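Glycoside hydrolase, GH17 family (Formosa sp. Hel1_33_131, PDB 6FCG) probably hydrolyses internal beta-1,3-glucosidic bonds of laminarin, as an endo-laminarinase of glycoside hydrolase family 17. Local coordinates at residues H137-N142 against I185-N190; M171-W174 against Y178-Q181; H249-F254 against K278-S283; I272-A277 against E326-I331. All coordinates share one frame; numbering follows the deposited sequence.

Interaction 1 (H137-N142 against I185-N190); sequences HEESEN and ILKWVN
The carboxylate of E139 reaches from the loop 137-142 to two successive residues of helix 182-197 and gives each one of its oxygens. OE1 accepts from the indole nitrogen of W188, with NE1 2.9 Å from OE1 and an N-H...O angle of 151°. OE2 forms a salt bridge with K187, whose NZ lies 2.7 Å from it. Both donors arrive on the syn side of their oxygen, somewhat out of the carboxylate plane. The carboxylate is turned 25° from the indole plane, and OE1 lies at the ring's edge, near its plane. An extended chain beyond CG carries the acid across to the helix. K187 is stretched as well, its CG opposite the backbone N (chi1 -175°), which lays the aliphatic stem beside its neighbour: CE of K187 sits 3.9 Å above one face of the W188 ring, near the rim. The rest of the indole packs on V166 of strand 161-168 and on N143, A144 and I147 of helix 143-156, leaving its one polar atom turned to the loop. Were E139 cut back to alanine, NE1 of W188 and the ammonium of K187 would probably lose these acceptors. One acid thus serves the N-H of a buried tryptophan and the ammonium of an exposed lysine; its charge is likely to strengthen the indole bond, and the two donors together fix its rotation.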
loop_
_atom_site.group_PDB
_atom_site.type_symbol
_atom_site.label_atom_id
_atom_site.label_comp_id
_atom_site.label_asym_id
_atom_site.label_seq_id
_atom_site.Cartn_x
_atom_site.Cartn_y
_atom_site.Cartn_z
ATOM N N HIS A 137 26.388 -27.694 12.088
ATOM C CA HIS A 137 26.685 -28.987 12.705
ATOM C C HIS A 137 28.145 -29.155 13.071
ATOM O O HIS A 137 28.519 -30.209 13.522
ATOM C CB HIS A 137 26.174 -30.124 11.802
ATOM C CG HIS A 137 24.695 -30.060 11.598
ATOM N ND1 HIS A 137 23.778 -30.616 12.475
ATOM C CD2 HIS A 137 23.973 -29.417 10.647
ATOM C CE1 HIS A 137 22.554 -30.344 12.044
ATOM N NE2 HIS A 137 22.645 -29.612 10.948
ATOM N N GLU A 138 28.959 -28.120 12.878
ATOM C CA GLU A 138 30.342 -28.097 13.370
ATOM C C GLU A 138 30.516 -26.806 14.166
ATOM O O GLU A 138 29.756 -25.844 14.060
ATOM C CB GLU A 138 31.449 -28.248 12.274
ATOM N N GLU A 139 31.548 -26.814 14.981
ATOM C CA GLU A 139 31.787 -25.795 15.955
ATOM C C GLU A 139 32.933 -24.885 15.417
ATOM O O GLU A 139 33.693 -25.270 14.535
ATOM C CB GLU A 139 32.072 -26.547 17.259
ATOM C CG GLU A 139 33.526 -26.495 17.668
ATOM C CD GLU A 139 33.791 -26.925 19.143
ATOM O OE1 GLU A 139 33.046 -26.588 20.088
ATOM O OE2 GLU A 139 34.778 -27.662 19.370
ATOM N N SER A 140 33.009 -23.649 15.896
ATOM C CA SER A 140 34.138 -22.788 15.569
ATOM C C SER A 140 35.402 -23.289 16.265
ATOM O O SER A 140 35.370 -23.630 17.454
ATOM C CB SER A 140 33.852 -21.339 15.996
ATOM O OG SER A 140 35.005 -20.519 15.856
ATOM N N GLU A 141 36.520 -23.262 15.544
ATOM C CA GLU A 141 37.825 -23.543 16.119
ATOM C C GLU A 141 38.130 -22.571 17.305
ATOM O O GLU A 141 38.887 -22.925 18.210
ATOM C CB GLU A 141 38.955 -23.390 15.072
ATOM C CG GLU A 141 40.374 -23.946 15.470
ATOM C CD GLU A 141 40.781 -25.260 14.732
ATOM O OE1 GLU A 141 40.693 -25.172 13.491
ATOM O OE2 GLU A 141 41.212 -26.342 15.314
ATOM N N ASN A 142 37.538 -21.367 17.304
ATOM C CA ASN A 142 37.784 -20.386 18.358
ATOM C C ASN A 142 37.017 -20.549 19.687
ATOM O O ASN A 142 37.275 -19.788 20.620
ATOM C CB ASN A 142 37.531 -18.982 17.825
ATOM C CG ASN A 142 38.428 -18.642 16.661
ATOM O OD1 ASN A 142 39.621 -18.915 16.678
ATOM N ND2 ASN A 142 37.869 -18.005 15.674
ATOM N N ILE A 185 27.237 -27.169 23.092
ATOM C CA ILE A 185 27.107 -26.589 24.431
ATOM C C ILE A 185 27.424 -27.618 25.541
ATOM O O ILE A 185 28.150 -27.297 26.481
ATOM C CB ILE A 185 25.725 -25.987 24.670
ATOM C CG1 ILE A 185 25.347 -25.014 23.555
ATOM C CG2 ILE A 185 25.659 -25.328 26.045
ATOM C CD1 ILE A 185 26.358 -23.942 23.205
ATOM N N LEU A 186 26.894 -28.839 25.401
ATOM C CA LEU A 186 27.147 -29.944 26.315
ATOM C C LEU A 186 28.629 -30.226 26.484
ATOM O O LEU A 186 29.126 -30.389 27.594
ATOM C CB LEU A 186 26.456 -31.205 25.803
ATOM C CG LEU A 186 26.648 -32.521 26.594
ATOM C CD1 LEU A 186 26.061 -32.419 27.993
ATOM C CD2 LEU A 186 26.011 -33.675 25.836
ATOM N N LYS A 187 29.337 -30.272 25.372
ATOM C CA LYS A 187 30.783 -30.465 25.381
ATOM C C LYS A 187 31.485 -29.495 26.337
ATOM O O LYS A 187 32.269 -29.895 27.187
ATOM C CB LYS A 187 31.325 -30.303 23.971
ATOM C CG LYS A 187 32.798 -30.595 23.825
ATOM C CD LYS A 187 33.343 -29.996 22.533
ATOM C CE LYS A 187 34.850 -30.103 22.502
ATOM N NZ LYS A 187 35.380 -29.429 21.283
ATOM N N TRP A 188 31.208 -28.209 26.180
ATOM C CA TRP A 188 31.884 -27.188 26.976
ATOM C C TRP A 188 31.349 -27.090 28.394
ATOM O O TRP A 188 32.100 -26.808 29.317
ATOM C CB TRP A 188 31.866 -25.835 26.256
ATOM C CG TRP A 188 32.668 -25.866 25.009
ATOM C CD1 TRP A 188 32.204 -25.739 23.746
ATOM C CD2 TRP A 188 34.063 -26.115 24.907
ATOM N NE1 TRP A 188 33.235 -25.856 22.851
ATOM C CE2 TRP A 188 34.391 -26.089 23.541
ATOM C CE3 TRP A 188 35.078 -26.356 25.850
ATOM C CZ2 TRP A 188 35.680 -26.279 23.083
ATOM C CZ3 TRP A 188 36.365 -26.544 25.404
ATOM C CH2 TRP A 188 36.660 -26.507 24.017
ATOM N N VAL A 189 30.061 -27.301 28.587
ATOM C CA VAL A 189 29.561 -27.357 29.948
ATOM C C VAL A 189 30.303 -28.489 30.661
ATOM O O VAL A 189 30.726 -28.320 31.788
ATOM C CB VAL A 189 28.029 -27.549 29.989
ATOM C CG1 VAL A 189 27.534 -27.931 31.380
ATOM C CG2 VAL A 189 27.342 -26.273 29.545
ATOM N N ASN A 190 30.408 -29.653 30.018
ATOM C CA ASN A 190 31.042 -30.812 30.643
ATOM C C ASN A 190 32.505 -30.535 30.932
ATOM O O ASN A 190 33.008 -30.944 31.966
ATOM C CB ASN A 190 30.883 -32.087 29.786
ATOM C CG ASN A 190 29.524 -32.781 29.994
ATOM O OD1 ASN A 190 28.841 -32.585 31.009
ATOM N ND2 ASN A 190 29.147 -33.623 29.048
#

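Interaction 2 (M171-W174 against Y178-Q181); sequences MVKW and YFVQ
F179 lays one face of its ring over the backbone of K173: CA of K173 stands 4.1 Å from the ring centroid and only 4° off the ring normal, a CH-pi contact almost over the centre. The lysine stem runs past the rim, with CD of K173 3.8 Å from CE1 of F179, and the carbonyl O of V172 approaches CB of F179 to 3.4 Å. The phenyl ring also stacks with H136. A flat apolar group suits this place, since it can meet a peptide backbone and an imidazole alike. Both segments belong to the loop between strand 161-168 and helix 182-197 of a TIM barrel, on the side of the C-terminal strand ends, where such enzymes keep their active sites; Q181 is the N-cap of that helix. A glycine in place of F179 is likely to leave the K173 backbone uncovered and H136 without its stacking partner. K173 bends at chi2 (-65°), and this turn sends its ammonium back toward the other segment. There NZ of K173 donates to a water 2.7 Å away, which in turn donates to O of M171 at 2.6 Å and to O of V180 at 2.8 Å. The two carbonyls and the cation are thereby joined through a single molecule. Beside it, CA of M171 points its hydrogen at O of V180, 3.5 Å from that carbon, while the methionine side chain turns off to P182 and I185.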
loop_
_atom_site.group_PDB
_atom_site.type_symbol
_atom_site.label_atom_id
_atom_site.label_comp_id
_atom_site.label_asym_id
_atom_site.label_seq_id
_atom_site.Cartn_x
_atom_site.Cartn_y
_atom_site.Cartn_z
ATOM N N MET A 171 21.897 -21.990 20.663
ATOM C CA MET A 171 21.173 -23.179 20.184
ATOM C C MET A 171 19.879 -22.856 19.455
ATOM O O MET A 171 19.325 -23.712 18.770
ATOM C CB MET A 171 20.821 -24.114 21.352
ATOM C CG MET A 171 22.031 -24.733 22.028
ATOM S SD MET A 171 21.637 -25.824 23.423
ATOM C CE MET A 171 21.022 -24.611 24.578
ATOM N N VAL A 172 19.408 -21.629 19.561
ATOM C CA VAL A 172 18.130 -21.290 18.935
ATOM C C VAL A 172 18.266 -21.288 17.393
ATOM O O VAL A 172 19.183 -20.669 16.843
ATOM C CB VAL A 172 17.572 -19.945 19.478
ATOM C CG1 VAL A 172 18.210 -18.715 18.807
ATOM C CG2 VAL A 172 16.068 -19.888 19.336
ATOM N N LYS A 173 17.356 -21.980 16.717
ATOM C CA LYS A 173 17.510 -22.277 15.277
ATOM C C LYS A 173 17.372 -21.049 14.355
ATOM O O LYS A 173 17.807 -21.098 13.224
ATOM C CB LYS A 173 16.514 -23.324 14.830
ATOM C CG LYS A 173 16.517 -24.622 15.638
ATOM C CD LYS A 173 17.794 -25.410 15.531
ATOM C CE LYS A 173 17.629 -26.782 16.169
ATOM N NZ LYS A 173 18.978 -27.386 16.366
ATOM N N TRP A 174 16.772 -19.973 14.859
ATOM C CA TRP A 174 16.700 -18.711 14.147
ATOM C C TRP A 174 17.916 -17.786 14.284
ATOM O O TRP A 174 17.984 -16.779 13.611
ATOM C CB TRP A 174 15.391 -17.940 14.475
ATOM C CG TRP A 174 14.993 -17.746 15.946
ATOM C CD1 TRP A 174 13.956 -18.363 16.594
ATOM C CD2 TRP A 174 15.582 -16.826 16.913
ATOM N NE1 TRP A 174 13.876 -17.906 17.904
ATOM C CE2 TRP A 174 14.845 -16.957 18.115
ATOM C CE3 TRP A 174 16.668 -15.909 16.871
ATOM C CZ2 TRP A 174 15.155 -16.242 19.235
ATOM C CZ3 TRP A 174 16.972 -15.193 17.987
ATOM C CH2 TRP A 174 16.234 -15.364 19.159
ATOM N N TYR A 178 25.138 -17.857 13.641
ATOM C CA TYR A 178 26.119 -18.582 14.474
ATOM C C TYR A 178 25.673 -19.818 15.246
ATOM O O TYR A 178 26.500 -20.415 15.941
ATOM C CB TYR A 178 26.731 -17.601 15.493
ATOM C CG TYR A 178 25.747 -17.102 16.559
ATOM C CD1 TYR A 178 24.827 -16.069 16.288
ATOM C CD2 TYR A 178 25.747 -17.652 17.835
ATOM C CE1 TYR A 178 23.939 -15.628 17.269
ATOM C CE2 TYR A 178 24.865 -17.205 18.808
ATOM C CZ TYR A 178 23.970 -16.204 18.531
ATOM O OH TYR A 178 23.127 -15.797 19.522
ATOM N N PHE A 179 24.417 -20.232 15.126
ATOM C CA PHE A 179 23.911 -21.225 16.056
ATOM C C PHE A 179 24.609 -22.568 15.927
ATOM O O PHE A 179 25.111 -22.928 14.872
ATOM C CB PHE A 179 22.386 -21.357 15.996
ATOM C CG PHE A 179 21.861 -22.213 14.868
ATOM C CD1 PHE A 179 21.688 -23.586 15.047
ATOM C CD2 PHE A 179 21.404 -21.638 13.686
ATOM C CE1 PHE A 179 21.166 -24.376 14.023
ATOM C CE2 PHE A 179 20.865 -22.421 12.673
ATOM C CZ PHE A 179 20.755 -23.792 12.835
ATOM N N VAL A 180 24.606 -23.299 17.023
ATOM C CA VAL A 180 25.214 -24.610 17.110
ATOM C C VAL A 180 24.177 -25.629 17.627
ATOM O O VAL A 180 23.078 -25.272 18.116
ATOM C CB VAL A 180 26.490 -24.571 18.020
ATOM C CG1 VAL A 180 27.517 -23.687 17.378
ATOM C CG2 VAL A 180 26.170 -24.138 19.466
ATOM N N GLN A 181 24.555 -26.899 17.532
ATOM C CA GLN A 181 23.749 -27.971 18.080
ATOM C C GLN A 181 23.987 -28.074 19.597
ATOM O O GLN A 181 25.029 -27.658 20.093
ATOM C CB GLN A 181 24.088 -29.297 17.388
ATOM C CG GLN A 181 23.880 -29.264 15.892
ATOM C CD GLN A 181 22.448 -28.977 15.559
ATOM O OE1 GLN A 181 22.194 -27.908 15.114
ATOM N NE2 GLN A 181 21.481 -29.891 15.862
HETATM O O HOH W 1 20.343 -26.045 18.276
#

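Interaction 3 (H249-F254 against K278-S283); sequences HYNPIF and KTYAVS
The rings of F254 and Y280 lie face to face, with centroids 4.3 Å apart and planes inclined by 25°. Neither ring is centred on the other: CD2 of F254 sits 3.6 Å above the tyrosine plane, shifted toward the rim, and CG of Y280 is similarly displaced over the phenylalanine. The overlap is therefore an offset stack, closest between CD2 of F254 and CD1 of Y280 at 3.6 Å. At the edge of the tyrosine, near its plane, comes the amide of N251. Its ND2 donates to OH of Y280 over 3.0 Å in a rather bent bond (138° at the hydrogen), with the hydroxyl tilted out of the amide plane. D247 OD2 is also hydrogen-bonded to this hydroxyl, so two side chains grip it. A chi1 of -173° swings the ring of Y280 away from its backbone N and out from the helix, far enough to lie against F254 with the hydroxyl near N251. Tyrosine fits because a single side chain supplies an apolar face for stacking and a polar tip for the amide and the acid. N251, the first residue to leave helical geometry after helix 244-250, and F254 a little further on, thus fasten the exit of that short helix to the long helix 266-294. F254 also rests on D247 and T248 of the short helix. On the long one, K278 and V282 pack against W339 of helix 326-342, while T279 and S283 face a second subunit.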
loop_
_atom_site.group_PDB
_atom_site.type_symbol
_atom_site.label_atom_id
_atom_site.label_comp_id
_atom_site.label_asym_id
_atom_site.label_seq_id
_atom_site.Cartn_x
_atom_site.Cartn_y
_atom_site.Cartn_z
ATOM N N HIS A 249 5.014 -8.320 17.460
ATOM C CA HIS A 249 5.010 -8.446 16.010
ATOM C C HIS A 249 4.989 -9.897 15.496
ATOM O O HIS A 249 4.163 -10.233 14.661
ATOM C CB HIS A 249 6.220 -7.754 15.463
ATOM C CG HIS A 249 6.300 -7.802 13.978
ATOM N ND1 HIS A 249 7.077 -8.724 13.308
ATOM C CD2 HIS A 249 5.701 -7.048 13.028
ATOM C CE1 HIS A 249 6.962 -8.525 12.005
ATOM N NE2 HIS A 249 6.138 -7.512 11.811
ATOM N N TYR A 250 5.913 -10.739 15.962
ATOM C CA TYR A 250 6.106 -12.102 15.420
ATOM C C TYR A 250 5.067 -13.133 15.860
ATOM O O TYR A 250 4.954 -14.174 15.225
ATOM C CB TYR A 250 7.514 -12.655 15.731
ATOM C CG TYR A 250 8.564 -12.007 14.929
ATOM C CD1 TYR A 250 8.839 -12.437 13.635
ATOM C CD2 TYR A 250 9.261 -10.904 15.425
ATOM C CE1 TYR A 250 9.799 -11.792 12.857
ATOM C CE2 TYR A 250 10.232 -10.266 14.664
ATOM C CZ TYR A 250 10.479 -10.692 13.383
ATOM O OH TYR A 250 11.442 -10.062 12.660
ATOM N N ASN A 251 4.354 -12.874 16.943
ATOM C CA ASN A 251 3.277 -13.736 17.361
ATOM C C ASN A 251 2.283 -12.951 18.211
ATOM O O ASN A 251 2.208 -13.101 19.426
ATOM C CB ASN A 251 3.797 -14.980 18.089
ATOM C CG ASN A 251 2.661 -15.916 18.518
ATOM O OD1 ASN A 251 1.579 -15.968 17.873
ATOM N ND2 ASN A 251 2.876 -16.623 19.630
ATOM N N PRO A 252 1.482 -12.121 17.545
ATOM C CA PRO A 252 0.729 -11.063 18.215
ATOM C C PRO A 252 -0.605 -11.421 18.838
ATOM O O PRO A 252 -1.325 -10.500 19.256
ATOM C CB PRO A 252 0.545 -10.028 17.098
ATOM C CG PRO A 252 0.527 -10.823 15.850
ATOM C CD PRO A 252 1.366 -12.056 16.077
ATOM N N ILE A 253 -0.927 -12.703 18.971
ATOM C CA ILE A 253 -2.282 -13.118 19.386
ATOM C C ILE A 253 -2.650 -12.630 20.803
ATOM O O ILE A 253 -3.818 -12.394 21.088
ATOM C CB ILE A 253 -2.532 -14.634 19.197
ATOM C CG1 ILE A 253 -2.601 -15.087 17.705
ATOM C CG2 ILE A 253 -3.852 -15.072 19.830
ATOM C CD1 ILE A 253 -1.603 -14.520 16.690
ATOM N N PHE A 254 -1.647 -12.396 21.644
ATOM C CA PHE A 254 -1.807 -11.895 23.032
ATOM C C PHE A 254 -1.858 -10.367 23.155
ATOM O O PHE A 254 -2.160 -9.830 24.217
ATOM C CB PHE A 254 -0.624 -12.420 23.895
ATOM C CG PHE A 254 0.664 -11.672 23.670
ATOM C CD1 PHE A 254 0.958 -10.532 24.418
ATOM C CD2 PHE A 254 1.557 -12.062 22.678
ATOM C CE1 PHE A 254 2.122 -9.819 24.198
ATOM C CE2 PHE A 254 2.724 -11.341 22.451
ATOM C CZ PHE A 254 3.006 -10.224 23.215
ATOM N N LYS A 278 3.189 -9.721 30.346
ATOM C CA LYS A 278 3.834 -10.365 31.487
ATOM C C LYS A 278 3.451 -11.839 31.552
ATOM O O LYS A 278 4.292 -12.708 31.651
ATOM C CB LYS A 278 3.443 -9.666 32.777
ATOM C CG LYS A 278 3.810 -10.395 34.058
ATOM C CD LYS A 278 2.612 -10.401 34.987
ATOM C CE LYS A 278 3.052 -10.810 36.379
ATOM N NZ LYS A 278 1.920 -11.007 37.323
ATOM N N THR A 279 2.171 -12.115 31.475
ATOM C CA THR A 279 1.679 -13.481 31.543
ATOM C C THR A 279 2.227 -14.379 30.453
ATOM O O THR A 279 2.461 -15.583 30.665
ATOM C CB THR A 279 0.135 -13.367 31.453
ATOM O OG1 THR A 279 -0.389 -13.174 32.769
ATOM C CG2 THR A 279 -0.483 -14.552 30.786
ATOM N N TYR A 280 2.393 -13.798 29.273
ATOM C CA TYR A 280 2.967 -14.511 28.148
ATOM C C TYR A 280 4.379 -15.001 28.471
ATOM O O TYR A 280 4.730 -16.127 28.169
ATOM C CB TYR A 280 2.984 -13.562 26.961
ATOM C CG TYR A 280 3.384 -14.155 25.657
ATOM C CD1 TYR A 280 2.450 -14.828 24.867
ATOM C CD2 TYR A 280 4.671 -14.004 25.189
ATOM C CE1 TYR A 280 2.811 -15.364 23.647
ATOM C CE2 TYR A 280 5.054 -14.534 23.967
ATOM C CZ TYR A 280 4.127 -15.209 23.191
ATOM O OH TYR A 280 4.527 -15.738 21.979
ATOM N N ALA A 281 5.191 -14.126 29.058
ATOM C CA ALA A 281 6.556 -14.478 29.492
ATOM C C ALA A 281 6.547 -15.563 30.555
ATOM O O ALA A 281 7.359 -16.489 30.506
ATOM C CB ALA A 281 7.312 -13.243 30.013
ATOM N N VAL A 282 5.620 -15.443 31.488
ATOM C CA VAL A 282 5.501 -16.421 32.534
ATOM C C VAL A 282 5.200 -17.804 31.911
ATOM O O VAL A 282 5.780 -18.810 32.316
ATOM C CB VAL A 282 4.414 -16.049 33.584
ATOM C CG1 VAL A 282 4.318 -17.125 34.657
ATOM C CG2 VAL A 282 4.703 -14.708 34.240
ATOM N N SER A 283 4.301 -17.837 30.932
ATOM C CA SER A 283 3.936 -19.091 30.242
ATOM C C SER A 283 5.104 -19.753 29.557
ATOM O O SER A 283 5.216 -20.989 29.595
ATOM C CB SER A 283 2.853 -18.864 29.177
ATOM O OG SER A 283 1.579 -18.897 29.760
#

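Interaction 4 (I272-A277 against E326-I331); sequences IAMNRA and EYKEAI
Helices 266-294 and 326-342, two of the outer helices of the TIM barrel, meet here. Within 272-277, M274 alone makes the contact, touching two residues about one turn apart on the other helix, K328 and I331. Its CB meets the branch methyl of I331, with CB of M274 3.4 Å from CG2 of I331. CG2 is the branch anti to N of I331, and this directs it across at the methionine. Beyond CG the M274 chain folds twice (chi2 -47°, chi3 -68°), and the bends carry its end along the partner helix instead of straight into it. The sulfur then lies against the lysine stem, SD of M274 being 3.8 Å from CD of K328, and the terminal CE of M274 comes to 3.4 Å from O of K328. Methionine is apt for such a seam because its unbranched, flexible chain can follow an uneven surface. K328 takes part with its methylenes and its carbonyl O: its side chain crosses that of M274 at roughly a right angle, then bends so that NZ leads away to a hydrogen bond with O of E418. The contact is thus largely apolar in character, with the lysine's charge carried elsewhere. Around it, I331 also packs on I270 and D271, and Y327 on L267 and I270, so the same two helices continue their contact toward the start of 266-294. Strand 301-305 of the barrel sheet lies between them in sequence, the first helix leading into it and the second following it.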
loop_
_atom_site.group_PDB
_atom_site.type_symbol
_atom_site.label_atom_id
_atom_site.label_comp_id
_atom_site.label_asym_id
_atom_site.label_seq_id
_atom_site.Cartn_x
_atom_site.Cartn_y
_atom_site.Cartn_z
ATOM N N ILE A 272 -4.035 -3.616 31.224
ATOM C CA ILE A 272 -4.557 -4.943 30.857
ATOM C C ILE A 272 -3.708 -5.561 29.772
ATOM O O ILE A 272 -3.408 -6.752 29.816
ATOM C CB ILE A 272 -6.040 -4.856 30.378
ATOM C CG1 ILE A 272 -6.948 -4.665 31.577
ATOM C CG2 ILE A 272 -6.502 -6.098 29.618
ATOM C CD1 ILE A 272 -8.278 -4.042 31.222
ATOM N N ALA A 273 -3.348 -4.757 28.775
ATOM C CA ALA A 273 -2.567 -5.257 27.655
ATOM C C ALA A 273 -1.160 -5.661 28.111
ATOM O O ALA A 273 -0.672 -6.730 27.728
ATOM C CB ALA A 273 -2.483 -4.213 26.559
ATOM N N MET A 274 -0.541 -4.803 28.927
ATOM C CA MET A 274 0.760 -5.082 29.477
ATOM C C MET A 274 0.758 -6.270 30.442
ATOM O O MET A 274 1.737 -7.023 30.483
ATOM C CB MET A 274 1.367 -3.847 30.146
ATOM C CG MET A 274 1.806 -2.759 29.172
ATOM S SD MET A 274 2.759 -3.353 27.760
ATOM C CE MET A 274 4.249 -3.872 28.604
ATOM N N ASN A 275 -0.319 -6.462 31.190
ATOM C CA ASN A 275 -0.443 -7.671 31.980
ATOM C C ASN A 275 -0.436 -8.941 31.132
ATOM O O ASN A 275 0.156 -9.944 31.512
ATOM C CB ASN A 275 -1.677 -7.646 32.871
ATOM C CG ASN A 275 -1.662 -8.792 33.867
ATOM O OD1 ASN A 275 -1.029 -8.698 34.921
ATOM N ND2 ASN A 275 -2.345 -9.887 33.538
ATOM N N ARG A 276 -1.081 -8.906 29.975
ATOM C CA ARG A 276 -1.027 -10.051 29.071
ATOM C C ARG A 276 0.418 -10.356 28.614
ATOM O O ARG A 276 0.766 -11.526 28.418
ATOM C CB ARG A 276 -1.967 -9.869 27.861
ATOM C CG ARG A 276 -3.405 -10.339 28.084
ATOM C CD ARG A 276 -4.207 -10.302 26.776
ATOM N NE ARG A 276 -4.446 -8.923 26.332
ATOM C CZ ARG A 276 -5.499 -8.167 26.659
ATOM N NH1 ARG A 276 -6.475 -8.631 27.429
ATOM N NH2 ARG A 276 -5.586 -6.913 26.216
ATOM N N ALA A 277 1.216 -9.311 28.413
ATOM C CA ALA A 277 2.603 -9.445 28.020
ATOM C C ALA A 277 3.421 -10.122 29.103
ATOM O O ALA A 277 4.285 -10.968 28.818
ATOM C CB ALA A 277 3.189 -8.074 27.694
ATOM N N GLU A 326 8.682 4.646 26.934
ATOM C CA GLU A 326 9.210 4.521 28.290
ATOM C C GLU A 326 8.193 4.091 29.337
ATOM O O GLU A 326 8.569 3.511 30.382
ATOM C CB GLU A 326 9.857 5.811 28.737
ATOM C CG GLU A 326 11.119 6.136 27.950
ATOM C CD GLU A 326 11.849 7.385 28.426
ATOM O OE1 GLU A 326 11.618 7.839 29.573
ATOM O OE2 GLU A 326 12.669 7.909 27.649
ATOM N N TYR A 327 6.913 4.366 29.071
ATOM C CA TYR A 327 5.840 4.016 30.000
ATOM C C TYR A 327 5.593 2.514 29.992
ATOM O O TYR A 327 5.524 1.867 31.041
ATOM C CB TYR A 327 4.561 4.792 29.647
ATOM C CG TYR A 327 3.385 4.602 30.587
ATOM C CD1 TYR A 327 3.509 4.859 31.953
ATOM C CD2 TYR A 327 2.135 4.234 30.109
ATOM C CE1 TYR A 327 2.428 4.718 32.818
ATOM C CE2 TYR A 327 1.049 4.097 30.966
ATOM C CZ TYR A 327 1.202 4.345 32.314
ATOM O OH TYR A 327 0.131 4.206 33.147
ATOM N N LYS A 328 5.440 1.947 28.807
ATOM C CA LYS A 328 5.217 0.516 28.714
ATOM C C LYS A 328 6.442 -0.254 29.174
ATOM O O LYS A 328 6.286 -1.334 29.718
ATOM C CB LYS A 328 4.806 0.088 27.307
ATOM C CG LYS A 328 3.445 0.601 26.924
ATOM C CD LYS A 328 2.916 -0.154 25.733
ATOM C CE LYS A 328 2.648 0.724 24.522
ATOM N NZ LYS A 328 1.504 1.581 24.429
ATOM N N GLU A 329 7.638 0.293 28.940
ATOM C CA GLU A 329 8.871 -0.314 29.447
ATOM C C GLU A 329 8.850 -0.407 30.970
ATOM O O GLU A 329 9.194 -1.453 31.544
ATOM C CB GLU A 329 10.117 0.470 29.015
ATOM C CG GLU A 329 11.403 -0.107 29.581
ATOM C CD GLU A 329 12.600 0.764 29.341
ATOM O OE1 GLU A 329 13.576 0.143 28.946
ATOM O OE2 GLU A 329 12.596 2.024 29.558
ATOM N N ALA A 330 8.473 0.685 31.610
ATOM C CA ALA A 330 8.366 0.706 33.061
ATOM C C ALA A 330 7.349 -0.315 33.581
ATOM O O ALA A 330 7.624 -1.046 34.539
ATOM C CB ALA A 330 8.010 2.100 33.546
ATOM N N ILE A 331 6.184 -0.374 32.952
ATOM C CA ILE A 331 5.185 -1.357 33.344
ATOM C C ILE A 331 5.735 -2.790 33.220
ATOM O O ILE A 331 5.582 -3.606 34.132
ATOM C CB ILE A 331 3.889 -1.203 32.539
ATOM C CG1 ILE A 331 3.195 0.099 32.933
ATOM C CG2 ILE A 331 2.949 -2.387 32.800
ATOM C CD1 ILE A 331 2.118 0.533 31.961
#

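From the N terminus, interaction 1 opens at 137-142 and closes at helix 182-197. Interaction 2 falls wholly within that span, as a short loop leading into the same helix, and touches interaction 1 where I185 packs on M171 and V180. The chain then passes through strands 206-212 and 238-241 before the second pair begins. Interaction 3 opens at 249-254, interaction 4 at 272-277; the former closes at 278-283 and the latter only at 326-331, so the two cross. Both use helix 266-294, which joins the exit of helix 244-250 to helix 326-342. Interactions 1 and 4 lie on opposite sides of the chain's centre, about 38 Å apart between centres.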